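Local coordinates for protein carbohydrate binding module (Uncultured bacterium, PDB 2W3J) that probably binds uronic acid sugars as a calcium-containing carbohydrate-binding module of family 35, at residues Met1-Glu6 with Asp122-Gly128; Val37-Trp43 with Ile108-Thr114; Ser44-Ala48 with Gly130-Cys136; Tyr53-Phe59 with Trp92-Asp98. One frame throughout, in Å; residues are numbered along the deposited sequence.

Contact 1 of 4, residues Met1-Glu6 with Asp122-Gly128; sequences MWLFEE and DSIRVTG. With CA (calcium ion), chain C.
Strand 2-5 runs antiparallel to the end of strand 120-126, the short axes 4.7 Å apart at 157°. Trp2-Val126 and Phe4-Ile124 are hydrogen-bonded pairs: Trp2 N to Val126 O 3.0 Å, Val126 N to Trp2 O 2.9 Å, Phe4 N to Ile124 O 2.7 Å, Ile124 N to Phe4 O 3.2 Å. Leu3-Arg125 between them is non-hydrogen-bonded, and Met1 N to Gly128 O (2.9 Å) closes the ladder.

On the inner face Phe4 (chi1 m, chi2 -100°) lays CB against Ile124 CG2 (3.8 Å) and CE2 near Val126 CG2 (4.0 Å); Ile124 is tt, Val126 t. Trp2, t at chi1, carries its indole away, onto Ile131 and Pro133. On the opposite face Leu3 (tp) brings CD1 over the Arg125 guanidinium and to 3.8 Å from Arg125 CB. Arg125 (ttm, chi4 -88°) gives from NH1 a weak hydrogen bond to SD of Met1 (chi1 p, chi2 101°, chi3 p) at 3.7 Å.

Toward the Glu6 end of the pair, Glu5 (mm) and Glu6 (pm) converge on calcium through Glu5 OE1 (2.4 Å) and Glu6 OE1 (2.6 Å); Glu6 OE2 is hydrogen-bonded to Thr28 OG1. Asp122, chi1 t, supplies O and OD1, both 2.4 Å from the ion, and its OD2 salt-bridges Arg58, which Asp122 and Ser123 face in a classic beta bulge. Thr26 and Gly29 complete this calcium site at the end of a beta-sandwich sheet.

Contact 2 of 4, residues Val37-Trp43 with Ile108-Thr114; sequences VGASIVW and IKLVAET
Six backbone hydrogen bonds join strand 40-43, with the residues just before it, to antiparallel strand 108-112: Trp43 N to Ile108 O 2.8 Å, Ile108 N to Trp43 O 3.1 Å, Ile41 N to Leu110 O 3.0 Å, Leu110 N to Ile41 O 2.9 Å, and Ala112 N to Ala39 O and Gly38 N to Ala112 O, each 2.8 Å. At Gly38 (phi 86°, psi -6°) a CB would jam against Val37 O, so the conformation calls for glycine. The axes are 4.7 Å apart at 176°, with Ser40-Val111 and Val42-Lys109 as non-hydrogen-bonded pairs.

Inward, Trp43 (chi1 m, chi2 -87°) meets Ile108 CG2 through CE3 (3.9 Å) and Leu110 CB through CZ3 (4.0 Å); Ile108 is mt, Leu110 tp. On the other face all-trans Lys109 sets CG 3.7 Å from Val42 CG2 and CE 3.5 Å from Ser40 CB. Backbone groups left over serve strands 11-14 and 69-73 on either flank, so both strands lie inside their sheet, turning a largely apolar face (Ile41, Trp43, Ile108, Leu110) to the core.

Contact 3 of 4, residues Ser44-Ala48 with Gly130-Cys136; sequences SLSAA and GITPAAC
Ser44, Ser46 and Ala134 bury the most surface where the end of strand 40-47 meets the C-terminal strand 131-133. The strands are antiparallel, axes 4.6 Å apart at 147°. Ser44, chi1 t, points toward the partner and donates from OG to Ala135 O (2.7 Å), while its carbonyl O accepts Ala134 N (3.1 Å). Ser46 forms the hydrogen-bonded pair with Thr132: Ser46 N to Thr132 O 2.8 Å, Thr132 N to Ser46 O 3.1 Å. Leu45-Pro133 (side chains diverging) and Ala47-Ile131 are non-hydrogen-bonded. With Ser46 m and Thr132 p, one water bridges Ser46 OG (2.6 Å), Thr132 OG1 (2.8 Å) and Pro133 O (2.6 Å). Ala134 directs CB between the serines, 3.3 Å from both Ser44 OG and Ser46 OG.

On the opposite face Ile131 (mm) reaches Ala47 CB with CD1 (3.9 Å) and Leu45 CD2 with CG2 (4.3 Å); Leu45 is pp. Ala48 N to Gly130 O (3.1 Å) is a weak hydrogen bond. This short antiparallel pairing extends one sheet of the beta-sandwich, against strand 2-5 of the facing sheet.

Contact 4 of 4, residues Tyr53-Phe59 with Trp92-Asp98; sequences YTAQIRF and WQTVNVD
Strands 53-59 and 93-98 form a long antiparallel pair, axes 4.6 Å apart at 154°, in which Ala55-Val97, Ile57-Val95 and Phe59-Gln93 are hydrogen-bonded and Thr54-Asp98, Gln56-Asn96 and Arg58-Thr94 non-hydrogen-bonded. Ala55 N lies 2.8 Å from Val97 O. Val97 N lies 2.9 Å from Ala55 O. For the next pair, Ile57 N to Val95 O is 2.9 Å. Its return bond, Val95 N to Ile57 O, is 3.0 Å. Phe59 N reaches Gln93 O at 2.9 Å. Gln93 N reaches Phe59 O at 2.7 Å.

The largest bump is Phe59. At chi1 p its ring folds across strand 93-98 and fills the hollow between Gln93 and Val95: Gln93 CB sits over the ring face in a CH-pi contact, 3.7 Å from the centroid, and Val95 CG1 is 3.9 Å from Phe59 CE2. Farther along, Val95 CG1 meets Ile57 CB (4.0 Å), and small Ala55 offers its CB to Val97 CG1 (4.1 Å); both valines are p, Ile57 mt.

On the other face an extended Arg58 (ttt) lays its guanidinium flat on the Trp92 indole (chi1 m, chi2 79°), centres 4.5 Å apart and planes at 15°. Arg58 also forms a salt bridge with Asp122, and Trp92 NE1 is hydrogen-bonded to Ala23 O. At the far end Thr54 OG1 donates to Asp98 OD1 (3.0 Å). The pair joins edge strand 93-101 to interior strand 51-60 of a beta-sandwich sheet, finished by a cation-pi stack beside the calcium site.

Overall arrangement
The four contacts assemble a beta-sandwich. Contacts 1 and 4, centres 9 Å apart, share the four-stranded sheet ordered 2-5, 120-126, 51-60, 93-101, where Arg125 O to Gln56 N and the Asp122-Arg58 salt bridge join them. Contacts 2 and 3, centres 19 Å apart, share strand 40-47 in the opposing sheet. Between the sheets, Trp43 of contact 2 packs on Phe4 and Ile124, and Leu45 of contact 3 on Phe4 and Val126. Along the chain contact 4 nests inside contact 2, itself inside contact 1, whereas contact 3 crosses both contact 1 and contact 2: strands near both ends of the chain, 2-5 and 131-133, are tied in, one in each sheet.

Contact 1 of 4, residues Met1-Glu6 with Asp122-Gly128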
# COMPACT_ATOMS: atom_id res chain seq x y z
N MET A 1 10.96 9.82 -7.54
CA MET A 1 10.11 9.01 -6.62
C MET A 1 8.71 9.61 -6.54
O MET A 1 8.49 10.78 -6.91
CB MET A 1 10.73 8.97 -5.22
CG MET A 1 10.47 10.23 -4.40
SD MET A 1 9.15 10.04 -3.18
CE MET A 1 10.02 9.06 -1.94
N TRP A 2 7.74 8.83 -6.05
CA TRP A 2 6.43 9.43 -5.83
C TRP A 2 5.86 8.82 -4.55
O TRP A 2 5.96 7.60 -4.34
CB TRP A 2 5.46 9.20 -7.00
CG TRP A 2 4.31 10.12 -6.92
CD1 TRP A 2 3.07 9.86 -6.42
CD2 TRP A 2 4.31 11.51 -7.29
NE1 TRP A 2 2.29 10.98 -6.47
CE2 TRP A 2 3.02 12.01 -7.00
CE3 TRP A 2 5.27 12.37 -7.85
CZ2 TRP A 2 2.65 13.34 -7.27
CZ3 TRP A 2 4.91 13.67 -8.11
CH2 TRP A 2 3.61 14.16 -7.80
N LEU A 3 5.27 9.66 -3.73
CA LEU A 3 4.60 9.22 -2.52
C LEU A 3 3.11 9.25 -2.75
O LEU A 3 2.54 10.33 -3.00
CB LEU A 3 4.99 10.13 -1.36
CG LEU A 3 4.31 9.87 -0.01
CD1 LEU A 3 4.68 8.47 0.49
CD2 LEU A 3 4.71 10.95 1.05
N PHE A 4 2.47 8.08 -2.65
CA PHE A 4 1.04 7.94 -2.97
C PHE A 4 0.19 7.93 -1.69
O PHE A 4 0.37 7.06 -0.86
CB PHE A 4 0.80 6.58 -3.68
CG PHE A 4 1.41 6.51 -5.07
CD1 PHE A 4 0.62 6.70 -6.18
CD2 PHE A 4 2.77 6.25 -5.23
CE1 PHE A 4 1.17 6.63 -7.49
CE2 PHE A 4 3.34 6.21 -6.53
CZ PHE A 4 2.51 6.40 -7.63
N GLU A 5 -0.70 8.90 -1.57
CA GLU A 5 -1.60 9.06 -0.43
C GLU A 5 -3.02 8.70 -0.86
O GLU A 5 -3.42 8.87 -2.03
CB GLU A 5 -1.58 10.52 0.03
CG GLU A 5 -0.22 10.96 0.50
CD GLU A 5 0.14 10.45 1.88
OE1 GLU A 5 -0.72 9.82 2.55
OE2 GLU A 5 1.30 10.68 2.33
N GLU A 6 -3.82 8.26 0.10
CA GLU A 6 -5.23 8.08 -0.18
C GLU A 6 -5.89 9.40 -0.62
O GLU A 6 -5.46 10.49 -0.21
CB GLU A 6 -5.92 7.50 1.06
CG GLU A 6 -6.03 8.43 2.26
CD GLU A 6 -4.68 8.90 2.84
OE1 GLU A 6 -3.69 8.12 2.83
OE2 GLU A 6 -4.62 10.06 3.34
N ASP A 122 -0.93 3.90 5.47
CA ASP A 122 -0.78 5.36 5.40
C ASP A 122 -0.45 5.80 3.97
O ASP A 122 -1.00 6.77 3.45
CB ASP A 122 0.36 5.78 6.33
CG ASP A 122 0.61 7.26 6.30
OD1 ASP A 122 -0.39 8.02 6.18
OD2 ASP A 122 1.79 7.64 6.42
N SER A 123 0.46 5.08 3.34
CA SER A 123 0.94 5.50 2.02
C SER A 123 1.79 4.40 1.42
O SER A 123 2.25 3.47 2.11
CB SER A 123 1.83 6.75 2.19
OG SER A 123 2.96 6.46 3.06
N ILE A 124 2.02 4.51 0.12
CA ILE A 124 3.07 3.74 -0.52
C ILE A 124 3.99 4.72 -1.28
O ILE A 124 3.50 5.66 -1.89
CB ILE A 124 2.53 2.59 -1.43
CG1 ILE A 124 3.69 1.72 -1.89
CG2 ILE A 124 1.69 3.06 -2.64
CD1 ILE A 124 3.19 0.50 -2.65
N ARG A 125 5.29 4.51 -1.12
CA ARG A 125 6.31 5.36 -1.74
C ARG A 125 7.09 4.50 -2.73
O ARG A 125 7.64 3.48 -2.34
CB ARG A 125 7.27 5.88 -0.66
CG ARG A 125 8.33 6.89 -1.15
CD ARG A 125 9.35 7.15 -0.07
NE ARG A 125 8.77 7.66 1.16
CZ ARG A 125 8.58 8.96 1.40
NH1 ARG A 125 8.90 9.86 0.48
NH2 ARG A 125 8.05 9.35 2.55
N VAL A 126 7.11 4.91 -4.00
CA VAL A 126 7.91 4.17 -4.97
C VAL A 126 9.15 5.01 -5.32
O VAL A 126 9.03 6.14 -5.80
CB VAL A 126 7.07 3.87 -6.23
CG1 VAL A 126 7.91 3.11 -7.31
CG2 VAL A 126 5.80 3.08 -5.82
N THR A 127 10.33 4.46 -5.05
CA THR A 127 11.56 5.20 -5.30
C THR A 127 12.12 4.95 -6.69
O THR A 127 11.89 3.91 -7.30
CB THR A 127 12.64 4.93 -4.24
OG1 THR A 127 12.93 3.53 -4.19
CG2 THR A 127 12.18 5.42 -2.90
N GLY A 128 12.86 5.94 -7.20
CA GLY A 128 13.41 5.87 -8.56
C GLY A 128 12.95 7.04 -9.40
O GLY A 128 11.92 7.66 -9.14
CA CA C . -1.79 8.83 4.44
O HOH W 1 13.87 8.56 -6.39

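Contact 2 of 4, residues Val37-Trp43 with Ile108-Thr114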
# COMPACT_ATOMS: atom_id res chain seq x y z
N VAL A 37 -10.65 -11.48 4.54
CA VAL A 37 -9.73 -11.99 3.54
C VAL A 37 -10.00 -11.30 2.24
O VAL A 37 -11.17 -11.09 1.87
CB VAL A 37 -9.91 -13.52 3.35
CG1 VAL A 37 -9.09 -13.98 2.16
CG2 VAL A 37 -9.48 -14.21 4.61
N GLY A 38 -8.93 -10.90 1.54
CA GLY A 38 -9.11 -10.24 0.24
C GLY A 38 -9.34 -8.73 0.28
O GLY A 38 -9.47 -8.10 -0.75
N ALA A 39 -9.48 -8.15 1.48
CA ALA A 39 -9.58 -6.69 1.57
C ALA A 39 -8.35 -6.10 0.84
O ALA A 39 -7.23 -6.55 1.05
CB ALA A 39 -9.58 -6.24 3.02
N SER A 40 -8.59 -5.07 0.03
CA SER A 40 -7.57 -4.55 -0.88
C SER A 40 -7.47 -3.05 -0.98
O SER A 40 -8.40 -2.31 -0.66
CB SER A 40 -7.80 -5.08 -2.29
OG SER A 40 -9.02 -4.59 -2.84
N ILE A 41 -6.33 -2.60 -1.51
CA ILE A 41 -6.13 -1.22 -1.90
C ILE A 41 -5.47 -1.30 -3.28
O ILE A 41 -4.65 -2.20 -3.53
CB ILE A 41 -5.16 -0.53 -0.97
CG1 ILE A 41 -5.74 -0.47 0.44
CG2 ILE A 41 -4.89 0.90 -1.49
CD1 ILE A 41 -4.69 0.02 1.50
N VAL A 42 -5.86 -0.38 -4.17
CA VAL A 42 -5.34 -0.36 -5.54
C VAL A 42 -4.81 1.03 -5.87
O VAL A 42 -5.48 2.04 -5.60
CB VAL A 42 -6.46 -0.69 -6.56
CG1 VAL A 42 -5.93 -0.62 -8.00
CG2 VAL A 42 -7.03 -2.10 -6.26
N TRP A 43 -3.63 1.06 -6.48
CA TRP A 43 -2.99 2.29 -6.94
C TRP A 43 -2.66 2.18 -8.43
O TRP A 43 -2.63 1.05 -8.98
CB TRP A 43 -1.67 2.49 -6.22
CG TRP A 43 -1.75 2.71 -4.70
CD1 TRP A 43 -1.93 3.90 -4.05
CD2 TRP A 43 -1.60 1.70 -3.70
NE1 TRP A 43 -1.87 3.69 -2.67
CE2 TRP A 43 -1.66 2.36 -2.44
CE3 TRP A 43 -1.36 0.32 -3.73
CZ2 TRP A 43 -1.53 1.67 -1.24
CZ3 TRP A 43 -1.23 -0.36 -2.52
CH2 TRP A 43 -1.33 0.31 -1.29
N ILE A 108 -0.78 -1.46 -8.89
CA ILE A 108 -0.24 -2.09 -7.73
C ILE A 108 -1.45 -2.33 -6.82
O ILE A 108 -2.28 -1.44 -6.68
CB ILE A 108 0.74 -1.18 -6.97
CG1 ILE A 108 1.96 -0.82 -7.85
CG2 ILE A 108 1.17 -1.85 -5.69
CD1 ILE A 108 3.00 0.02 -7.07
N LYS A 109 -1.56 -3.55 -6.29
CA LYS A 109 -2.66 -3.87 -5.39
C LYS A 109 -2.08 -4.55 -4.15
O LYS A 109 -1.11 -5.32 -4.21
CB LYS A 109 -3.72 -4.74 -6.12
CG LYS A 109 -4.98 -5.08 -5.32
CD LYS A 109 -5.99 -5.87 -6.24
CE LYS A 109 -7.41 -6.02 -5.61
NZ LYS A 109 -8.42 -6.68 -6.56
N LEU A 110 -2.68 -4.27 -2.99
CA LEU A 110 -2.28 -4.96 -1.81
C LEU A 110 -3.53 -5.70 -1.31
O LEU A 110 -4.61 -5.08 -1.20
CB LEU A 110 -1.84 -3.95 -0.76
CG LEU A 110 -1.27 -4.48 0.56
CD1 LEU A 110 0.07 -5.20 0.41
CD2 LEU A 110 -1.05 -3.28 1.53
N VAL A 111 -3.39 -6.99 -1.03
CA VAL A 111 -4.55 -7.87 -0.82
C VAL A 111 -4.39 -8.68 0.47
O VAL A 111 -3.42 -9.43 0.64
CB VAL A 111 -4.74 -8.87 -2.01
CG1 VAL A 111 -5.99 -9.78 -1.76
CG2 VAL A 111 -4.89 -8.11 -3.34
N ALA A 112 -5.34 -8.54 1.39
CA ALA A 112 -5.23 -9.20 2.69
C ALA A 112 -5.30 -10.73 2.56
O ALA A 112 -6.18 -11.26 1.88
CB ALA A 112 -6.39 -8.74 3.60
N GLU A 113 -4.42 -11.41 3.27
CA GLU A 113 -4.40 -12.86 3.25
C GLU A 113 -5.16 -13.49 4.41
O GLU A 113 -5.37 -14.72 4.42
CB GLU A 113 -2.98 -13.36 3.29
CG GLU A 113 -2.27 -13.06 2.01
CD GLU A 113 -1.10 -13.97 1.81
OE1 GLU A 113 -1.26 -15.18 2.06
OE2 GLU A 113 -0.02 -13.47 1.41
N THR A 114 -5.59 -12.66 5.36
CA THR A 114 -6.26 -13.19 6.56
C THR A 114 -7.48 -12.40 6.91
O THR A 114 -7.72 -11.32 6.37
CB THR A 114 -5.35 -13.18 7.79
OG1 THR A 114 -5.26 -11.85 8.35
CG2 THR A 114 -3.98 -13.67 7.44

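Contact 3 of 4, residues Ser44-Ala48 with Gly130-Cys136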
# COMPACT_ATOMS: atom_id res chain seq x y z
N SER A 44 -2.42 3.32 -9.07
CA SER A 44 -2.04 3.34 -10.51
C SER A 44 -0.88 4.31 -10.66
O SER A 44 -0.95 5.45 -10.17
CB SER A 44 -3.22 3.82 -11.36
OG SER A 44 -2.92 3.83 -12.77
N LEU A 45 0.19 3.87 -11.31
CA LEU A 45 1.37 4.71 -11.51
C LEU A 45 1.92 4.57 -12.91
O LEU A 45 1.64 3.59 -13.60
CB LEU A 45 2.47 4.37 -10.50
CG LEU A 45 3.32 3.09 -10.56
CD1 LEU A 45 4.29 3.04 -11.74
CD2 LEU A 45 4.09 2.95 -9.26
N SER A 46 2.74 5.54 -13.30
CA SER A 46 3.47 5.44 -14.57
C SER A 46 4.94 5.38 -14.27
O SER A 46 5.43 6.08 -13.38
CB SER A 46 3.19 6.66 -15.44
OG SER A 46 1.82 6.75 -15.77
N ALA A 47 5.66 4.55 -15.03
CA ALA A 47 7.11 4.44 -14.94
C ALA A 47 7.70 4.81 -16.32
O ALA A 47 7.17 4.39 -17.35
CB ALA A 47 7.53 3.05 -14.55
N ALA A 48 8.79 5.57 -16.33
CA ALA A 48 9.46 5.91 -17.60
C ALA A 48 10.16 4.70 -18.25
O ALA A 48 10.22 4.59 -19.47
CB ALA A 48 10.43 7.06 -17.40
N GLY A 130 11.52 9.07 -12.65
CA GLY A 130 10.52 8.85 -13.68
C GLY A 130 9.26 8.14 -13.21
O GLY A 130 8.55 7.54 -14.01
N ILE A 131 8.96 8.23 -11.92
CA ILE A 131 7.72 7.65 -11.39
C ILE A 131 6.72 8.79 -11.16
O ILE A 131 7.06 9.79 -10.49
CB ILE A 131 7.99 6.92 -10.05
CG1 ILE A 131 8.96 5.76 -10.23
CG2 ILE A 131 6.68 6.43 -9.46
CD1 ILE A 131 8.42 4.65 -11.08
N THR A 132 5.52 8.67 -11.72
CA THR A 132 4.44 9.62 -11.48
C THR A 132 3.15 8.84 -11.24
O THR A 132 3.11 7.65 -11.51
CB THR A 132 4.19 10.57 -12.68
OG1 THR A 132 3.98 9.79 -13.86
CG2 THR A 132 5.40 11.50 -12.90
N PRO A 133 2.10 9.52 -10.77
CA PRO A 133 0.81 8.87 -10.63
C PRO A 133 0.21 8.70 -12.02
O PRO A 133 0.62 9.39 -12.94
CB PRO A 133 -0.02 9.86 -9.80
CG PRO A 133 0.72 11.16 -9.86
CD PRO A 133 2.13 10.88 -10.21
N ALA A 134 -0.71 7.75 -12.17
CA ALA A 134 -1.43 7.54 -13.43
C ALA A 134 -2.93 7.54 -13.20
O ALA A 134 -3.38 7.40 -12.05
CB ALA A 134 -0.98 6.22 -14.08
N ALA A 135 -3.72 7.70 -14.26
CA ALA A 135 -5.17 7.65 -14.11
C ALA A 135 -5.59 6.24 -13.66
O ALA A 135 -4.91 5.25 -13.95
CB ALA A 135 -5.85 7.98 -15.44
N CYS A 136 -6.73 6.15 -12.98
CA CYS A 136 -7.29 4.87 -12.56
C CYS A 136 -7.99 4.21 -13.73
O CYS A 136 -8.70 4.87 -14.46
CB CYS A 136 -8.31 5.13 -11.47
SG CYS A 136 -7.53 5.89 -10.06
O HOH W 2 1.61 9.35 -15.34

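Contact 4 of 4, residues Tyr53-Phe59 with Trp92-Asp98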
# COMPACT_ATOMS: atom_id res chain seq x y z
N TYR A 53 11.86 -1.62 -9.08
CA TYR A 53 11.88 -0.45 -8.21
C TYR A 53 11.61 -0.87 -6.78
O TYR A 53 10.94 -1.88 -6.55
CB TYR A 53 10.80 0.54 -8.65
CG TYR A 53 11.01 1.11 -10.04
CD1 TYR A 53 11.65 2.34 -10.21
CD2 TYR A 53 10.57 0.43 -11.18
CE1 TYR A 53 11.83 2.88 -11.50
CE2 TYR A 53 10.75 0.96 -12.47
CZ TYR A 53 11.38 2.19 -12.60
OH TYR A 53 11.57 2.72 -13.87
N THR A 54 12.14 -0.12 -5.81
CA THR A 54 11.81 -0.37 -4.40
C THR A 54 10.61 0.48 -3.99
O THR A 54 10.63 1.70 -4.19
CB THR A 54 12.97 0.00 -3.48
OG1 THR A 54 14.14 -0.71 -3.91
CG2 THR A 54 12.64 -0.38 -2.06
N ALA A 55 9.57 -0.18 -3.46
CA ALA A 55 8.40 0.52 -2.89
C ALA A 55 8.51 0.40 -1.37
O ALA A 55 9.05 -0.57 -0.83
CB ALA A 55 7.10 -0.11 -3.36
N GLN A 56 8.05 1.43 -0.67
CA GLN A 56 7.98 1.33 0.76
C GLN A 56 6.55 1.63 1.22
O GLN A 56 5.99 2.66 0.89
CB GLN A 56 8.93 2.34 1.41
CG GLN A 56 8.88 2.28 2.95
CD GLN A 56 9.95 3.11 3.58
OE1 GLN A 56 11.09 2.65 3.78
NE2 GLN A 56 9.60 4.34 3.90
N ILE A 57 5.99 0.72 2.00
CA ILE A 57 4.62 0.89 2.50
C ILE A 57 4.69 1.29 3.94
O ILE A 57 5.37 0.64 4.74
CB ILE A 57 3.82 -0.44 2.37
CG1 ILE A 57 3.77 -0.83 0.88
CG2 ILE A 57 2.37 -0.26 2.92
CD1 ILE A 57 3.23 -2.29 0.61
N ARG A 58 4.03 2.40 4.30
CA ARG A 58 4.03 2.84 5.69
C ARG A 58 2.68 2.46 6.29
O ARG A 58 1.63 2.68 5.68
CB ARG A 58 4.24 4.36 5.78
CG ARG A 58 4.44 4.89 7.19
CD ARG A 58 4.87 6.38 7.14
NE ARG A 58 5.22 6.89 8.47
CZ ARG A 58 4.42 7.65 9.23
NH1 ARG A 58 3.19 7.97 8.84
NH2 ARG A 58 4.86 8.04 10.42
N PHE A 59 2.69 1.87 7.48
CA PHE A 59 1.48 1.24 7.99
C PHE A 59 1.43 1.27 9.50
O PHE A 59 2.48 1.43 10.18
CB PHE A 59 1.38 -0.23 7.49
CG PHE A 59 2.44 -1.16 8.07
CD1 PHE A 59 2.16 -1.95 9.21
CD2 PHE A 59 3.68 -1.27 7.47
CE1 PHE A 59 3.13 -2.82 9.73
CE2 PHE A 59 4.67 -2.13 7.99
CZ PHE A 59 4.39 -2.92 9.11
N TRP A 92 4.23 4.19 13.77
CA TRP A 92 3.98 3.70 12.43
C TRP A 92 5.20 2.88 12.00
O TRP A 92 6.31 3.09 12.52
CB TRP A 92 3.73 4.89 11.50
CG TRP A 92 2.43 5.57 11.82
CD1 TRP A 92 2.17 6.46 12.83
CD2 TRP A 92 1.19 5.35 11.14
NE1 TRP A 92 0.83 6.83 12.80
CE2 TRP A 92 0.21 6.17 11.77
CE3 TRP A 92 0.82 4.57 10.03
CZ2 TRP A 92 -1.12 6.20 11.34
CZ3 TRP A 92 -0.51 4.59 9.63
CH2 TRP A 92 -1.45 5.42 10.26
N GLN A 93 5.00 1.97 11.05
CA GLN A 93 6.06 1.03 10.64
C GLN A 93 6.23 1.16 9.14
O GLN A 93 5.37 1.70 8.46
CB GLN A 93 5.65 -0.40 10.98
CG GLN A 93 5.37 -0.62 12.49
CD GLN A 93 4.94 -2.05 12.78
OE1 GLN A 93 3.82 -2.31 13.25
NE2 GLN A 93 5.84 -2.99 12.51
N THR A 94 7.34 0.65 8.62
CA THR A 94 7.53 0.67 7.18
C THR A 94 8.03 -0.71 6.74
O THR A 94 8.66 -1.42 7.52
CB THR A 94 8.55 1.74 6.74
OG1 THR A 94 9.77 1.58 7.47
CG2 THR A 94 8.00 3.15 6.99
N VAL A 95 7.67 -1.10 5.51
CA VAL A 95 8.21 -2.33 4.95
C VAL A 95 8.58 -2.02 3.51
O VAL A 95 7.84 -1.34 2.81
CB VAL A 95 7.22 -3.51 5.04
CG1 VAL A 95 5.86 -3.20 4.39
CG2 VAL A 95 7.85 -4.80 4.43
N ASN A 96 9.74 -2.52 3.08
CA ASN A 96 10.18 -2.31 1.70
C ASN A 96 9.88 -3.55 0.87
O ASN A 96 9.90 -4.67 1.37
CB ASN A 96 11.69 -2.04 1.65
CG ASN A 96 12.05 -0.67 2.17
OD1 ASN A 96 11.23 0.26 2.17
ND2 ASN A 96 13.29 -0.51 2.60
N VAL A 97 9.56 -3.35 -0.40
CA VAL A 97 9.34 -4.47 -1.30
C VAL A 97 9.79 -4.06 -2.69
O VAL A 97 9.49 -2.94 -3.16
CB VAL A 97 7.87 -4.94 -1.27
CG1 VAL A 97 6.93 -3.83 -1.72
CG2 VAL A 97 7.65 -6.19 -2.12
N ASP A 98 10.54 -4.94 -3.36
CA ASP A 98 10.93 -4.68 -4.74
C ASP A 98 9.85 -5.11 -5.71
O ASP A 98 9.30 -6.23 -5.62
CB ASP A 98 12.26 -5.37 -5.05
CG ASP A 98 13.44 -4.70 -4.33
OD1 ASP A 98 13.29 -3.55 -3.86
OD2 ASP A 98 14.51 -5.34 -4.22